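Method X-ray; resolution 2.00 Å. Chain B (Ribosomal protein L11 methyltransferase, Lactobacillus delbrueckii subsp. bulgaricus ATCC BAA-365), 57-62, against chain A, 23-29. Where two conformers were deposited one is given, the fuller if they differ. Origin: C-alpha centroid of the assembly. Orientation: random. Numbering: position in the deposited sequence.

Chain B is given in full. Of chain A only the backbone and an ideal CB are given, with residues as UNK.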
ATOM      1  N   ALA B  57       4.308  -0.362   6.874  1.00 31.64           N
ATOM      2  CA  ALA B  57       4.933  -0.386   8.201  1.00 28.71           C
ATOM      3  C   ALA B  57       6.331  -1.004   8.221  1.00 31.72           C
ATOM      4  O   ALA B  57       7.157  -0.611   9.035  1.00 29.48           O
ATOM      5  CB  ALA B  57       4.025  -1.096   9.226  1.00 27.82           C
ATOM      6  N   MET B  58       6.605  -1.966   7.335  1.00 28.62           N
ATOM      7  CA  MET B  58       7.842  -2.751   7.447  1.00 27.54           C
ATOM      8  C   MET B  58       9.032  -2.058   6.805  1.00 28.22           C
ATOM      9  O   MET B  58       9.572  -2.534   5.813  1.00 30.19           O
ATOM     10  CB  MET B  58       7.664  -4.202   6.919  1.00 27.03           C
ATOM     11  CG  MET B  58       8.699  -5.224   7.471  1.00 27.87           C
ATOM     12  SD  MET B  58       8.448  -5.835   9.175  1.00 21.62           S
ATOM     13  CE  MET B  58       7.082  -6.977   8.890  1.00 28.95           C
ATOM     14  N   VAL B  59       9.455  -0.944   7.400  1.00 31.03           N
ATOM     15  CA  VAL B  59      10.651  -0.206   6.943  1.00 31.05           C
ATOM     16  C   VAL B  59      11.954  -0.763   7.529  1.00 32.55           C
ATOM     17  O   VAL B  59      13.047  -0.479   7.016  1.00 32.59           O
ATOM     18  CB  VAL B  59      10.545   1.320   7.265  1.00 27.54           C
ATOM     19  CG1 VAL B  59       9.339   1.930   6.546  1.00 24.94           C
ATOM     20  CG2 VAL B  59      10.451   1.548   8.806  1.00 25.06           C
ATOM     21  N   LYS B  60      11.824  -1.552   8.597  1.00 32.41           N
ATOM     22  CA  LYS B  60      12.930  -2.285   9.213  1.00 30.60           C
ATOM     23  C   LYS B  60      12.308  -3.581   9.783  1.00 28.75           C
ATOM     24  O   LYS B  60      11.076  -3.657   9.871  1.00 27.86           O
ATOM     25  CB  LYS B  60      13.572  -1.437  10.319  1.00 30.44           C
ATOM     26  CG  LYS B  60      12.667  -1.202  11.524  1.00 29.90           C
ATOM     27  CD  LYS B  60      13.346  -0.333  12.582  1.00 31.75           C
ATOM     28  CE  LYS B  60      12.467  -0.199  13.797  1.00 44.87           C
ATOM     29  NZ  LYS B  60      13.107   0.645  14.848  1.00 49.75           N
ATOM     30  N   PRO B  61      13.134  -4.598  10.155  1.00 27.14           N
ATOM     31  CA  PRO B  61      12.573  -5.787  10.832  1.00 28.56           C
ATOM     32  C   PRO B  61      11.826  -5.429  12.104  1.00 30.82           C
ATOM     33  O   PRO B  61      12.380  -4.795  13.001  1.00 33.19           O
ATOM     34  CB  PRO B  61      13.816  -6.631  11.149  1.00 28.17           C
ATOM     35  CG  PRO B  61      14.755  -6.275  10.073  1.00 26.06           C
ATOM     36  CD  PRO B  61      14.582  -4.770   9.937  1.00 26.44           C
ATOM     37  N   LEU B  62      10.560  -5.820  12.151  1.00 26.77           N
ATOM     38  CA  LEU B  62       9.704  -5.593  13.299  1.00 28.42           C
ATOM     39  C   LEU B  62       9.256  -6.929  13.849  1.00 31.72           C
ATOM     40  O   LEU B  62       9.107  -7.891  13.094  1.00 25.77           O
ATOM     41  CB  LEU B  62       8.461  -4.790  12.881  1.00 27.42           C
ATOM     42  CG  LEU B  62       8.650  -3.424  12.206  1.00 26.10           C
ATOM     43  CD1 LEU B  62       7.305  -2.876  11.757  1.00 29.43           C
ATOM     44  CD2 LEU B  62       9.376  -2.424  13.112  1.00 29.43           C
TER
ATOM     45  N   UNK A  23      20.197   1.475   3.935  1.00 44.42           N
ATOM     46  CA  UNK A  23      18.971   0.870   4.460  1.00 44.53           C
ATOM     47  C   UNK A  23      19.251  -0.412   5.232  1.00 41.70           C
ATOM     48  O   UNK A  23      20.168  -1.152   4.871  1.00 43.99           O
ATOM     49  CB  UNK A  23      17.996   0.580   3.317  1.00 44.53           C
ATOM     50  N   UNK A  24      18.478  -0.649   6.293  1.00 45.93           N
ATOM     51  CA  UNK A  24      18.529  -1.909   7.050  1.00 45.06           C
ATOM     52  C   UNK A  24      18.244  -3.096   6.125  1.00 46.26           C
ATOM     53  O   UNK A  24      18.969  -4.096   6.136  1.00 46.77           O
ATOM     54  CB  UNK A  24      17.526  -1.885   8.205  1.00 45.06           C
ATOM     55  N   UNK A  25      17.198  -2.970   5.313  1.00 40.39           N
ATOM     56  CA  UNK A  25      16.883  -3.979   4.317  1.00 38.83           C
ATOM     57  C   UNK A  25      17.687  -3.686   3.070  1.00 46.92           C
ATOM     58  O   UNK A  25      17.530  -2.629   2.458  1.00 44.19           O
ATOM     59  CB  UNK A  25      15.384  -4.015   4.010  1.00 38.83           C
ATOM     60  N   UNK A  26      18.532  -4.643   2.694  1.00 51.00           N
ATOM     61  CA  UNK A  26      19.427  -4.539   1.544  1.00 51.44           C
ATOM     62  C   UNK A  26      18.711  -4.216   0.239  1.00 49.71           C
ATOM     63  O   UNK A  26      19.265  -3.538  -0.625  1.00 51.41           O
ATOM     64  CB  UNK A  26      20.204  -5.847   1.381  1.00 51.44           C
ATOM     65  N   UNK A  27      17.482  -4.700   0.106  1.00 44.75           N
ATOM     66  CA  UNK A  27      16.735  -4.551  -1.135  1.00 45.50           C
ATOM     67  C   UNK A  27      15.657  -3.459  -1.106  1.00 45.07           C
ATOM     68  O   UNK A  27      14.781  -3.433  -1.973  1.00 46.81           O
ATOM     69  CB  UNK A  27      16.082  -5.890  -1.484  1.00 45.50           C
ATOM     70  N   UNK A  28      15.701  -2.577  -0.107  1.00 39.48           N
ATOM     71  CA  UNK A  28      14.835  -1.394  -0.120  1.00 37.95           C
ATOM     72  C   UNK A  28      15.421  -0.406  -1.112  1.00 35.98           C
ATOM     73  O   UNK A  28      16.519   0.102  -0.898  1.00 41.45           O
ATOM     74  CB  UNK A  28      14.706  -0.769   1.271  1.00 37.95           C
ATOM     75  N   UNK A  29      14.690  -0.157  -2.195  1.00 40.19           N
ATOM     76  CA  UNK A  29      15.138   0.753  -3.249  0.50 41.16           C
ATOM     77  C   UNK A  29      15.261   2.177  -2.719  1.00 42.07           C
ATOM     78  O   UNK A  29      14.421   2.636  -1.941  1.00 33.91           O
ATOM     79  CB  UNK A  29      14.174   0.714  -4.436  0.50 41.16           C
TER

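Position 23 has a CA-to-CB bond directed sideways, and nothing of chain B lies within 5.5 Å of its ideal CB. With phi/psi of -64/145, many residues would serve, proline among them because its ring fixes phi near this value. The deposited residue is Pro23(A), which makes no contact with the other stretch.

At position 24 the CA-to-CB bond points toward chain B. The ideal CB lies 4.5 Å from Pro61(B) CD and 4.5 Å from Lys60(B) CB, so the nearest neighbours are aliphatic, though Val59(B) O lies 4.8 Å from the ideal CB. A small or medium apolar side chain would suit, such as alanine, valine, isoleucine or leucine. The residue is Val24(A), with chi1 in the t well. Its CG1 packs 3.7 Å from Pro61(B) CD, while CG2 lies 4.3 Å from Lys60(B) CB, so each methyl has its own neighbour.

Position 25 also points toward chain B, yet its ideal CB is 5.2 Å from the nearest atom, Val59(B) O. A short side chain would stop before the surface formed by the backbone from 58 to 61, the Met58(B) side chain and the Pro61(B) ring. A long apolar group is called for: leucine, methionine or an aromatic. Phe25(A) is found, and more of its surface is covered by the other stretch than that of any other residue here. Its CZ reaches 3.5 Å from Pro61(B) CD and 4.1 Å from Met58(B) CG, and its CE2 lies 3.4 Å from Lys60(B) C. The ring meets this backbone obliquely. Phe25(A) N donates to the O of water 1 at 3.0 Å, and the O of water 1 donates to Val59(B) O at 2.8 Å, linking the chains where no direct hydrogen bond does.

Positions 26 and 27 are out of reach of chain B, in the middle of a type I turn from 25 to 28 closed by a hydrogen bond from the backbone N of 28 to Phe25(A) O (3.2 Å). Polar residues suit such corners; they are Lys26(A), poorly ordered, and Asp27(A).

Position 28 turns its CA-to-CB bond back toward chain B, but no atom of chain B lies within 5.5 Å of the ideal CB. The carbonyl of Val59(B), which accepts a hydrogen bond from the water just described, favours a long polar side chain, with glutamine, glutamate or lysine all conceivable. Gln28(A) extends with chi1 and chi2 both t; its OE1 accepts from the water (3.0 Å to the water O), completing the bridge to Val59(B) O.

Position 29 is out of reach, so chain B sets no preference. It is Glu29(A).

Chain A, residues 23-29: PVFKDQE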
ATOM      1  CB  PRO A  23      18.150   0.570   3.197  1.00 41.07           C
ATOM      2  CG  PRO A  23      19.126   0.580   2.070  1.00 48.11           C
ATOM      3  CD  PRO A  23      20.208   1.537   2.460  1.00 44.50           C
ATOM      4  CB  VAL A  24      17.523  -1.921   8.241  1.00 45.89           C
ATOM      5  CG1 VAL A  24      17.791  -3.103   9.145  1.00 48.53           C
ATOM      6  CG2 VAL A  24      17.626  -0.630   9.055  1.00 51.24           C
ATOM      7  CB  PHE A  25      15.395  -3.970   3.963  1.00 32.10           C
ATOM      8  CG  PHE A  25      14.501  -4.513   5.035  1.00 29.92           C
ATOM      9  CD1 PHE A  25      14.686  -5.793   5.544  1.00 31.92           C
ATOM     10  CD2 PHE A  25      13.440  -3.760   5.505  1.00 27.42           C
ATOM     11  CE1 PHE A  25      13.849  -6.296   6.511  1.00 27.00           C
ATOM     12  CE2 PHE A  25      12.588  -4.259   6.459  1.00 31.96           C
ATOM     13  CZ  PHE A  25      12.785  -5.529   6.971  1.00 36.98           C
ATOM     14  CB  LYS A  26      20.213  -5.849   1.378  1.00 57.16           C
ATOM     15  CG  LYS A  26      21.603  -5.866   2.030  1.00 70.93           C
ATOM     16  CD  LYS A  26      21.576  -5.958   3.553  1.00 71.59           C
ATOM     17  CE  LYS A  26      22.979  -5.795   4.122  1.00 73.92           C
ATOM     18  NZ  LYS A  26      22.992  -5.739   5.611  1.00 79.01           N
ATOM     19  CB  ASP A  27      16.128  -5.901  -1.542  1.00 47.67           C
ATOM     20  CG  ASP A  27      15.164  -6.463  -0.495  1.00 55.44           C
ATOM     21  OD1 ASP A  27      15.179  -6.011   0.678  1.00 46.03           O
ATOM     22  OD2 ASP A  27      14.384  -7.366  -0.860  1.00 55.02           O
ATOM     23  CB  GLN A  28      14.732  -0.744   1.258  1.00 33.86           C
ATOM     24  CG  GLN A  28      13.794   0.477   1.274  1.00 30.88           C
ATOM     25  CD  GLN A  28      13.811   1.204   2.600  1.00 35.94           C
ATOM     26  OE1 GLN A  28      14.875   1.436   3.181  1.00 33.40           O
ATOM     27  NE2 GLN A  28      12.634   1.571   3.090  1.00 36.97           N
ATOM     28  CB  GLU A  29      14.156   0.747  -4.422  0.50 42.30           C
ATOM     29  CG  GLU A  29      14.810   0.636  -5.790  0.50 48.72           C
ATOM     30  CD  GLU A  29      14.510  -0.687  -6.455  0.50 44.55           C
ATOM     31  OE1 GLU A  29      13.402  -0.821  -7.010  0.50 46.75           O
ATOM     32  OE2 GLU A  29      15.373  -1.593  -6.415  0.50 51.01           O
TER
HETATM   33  O   HOH W   1      15.269  -0.639   5.293  1.00 31.96           O
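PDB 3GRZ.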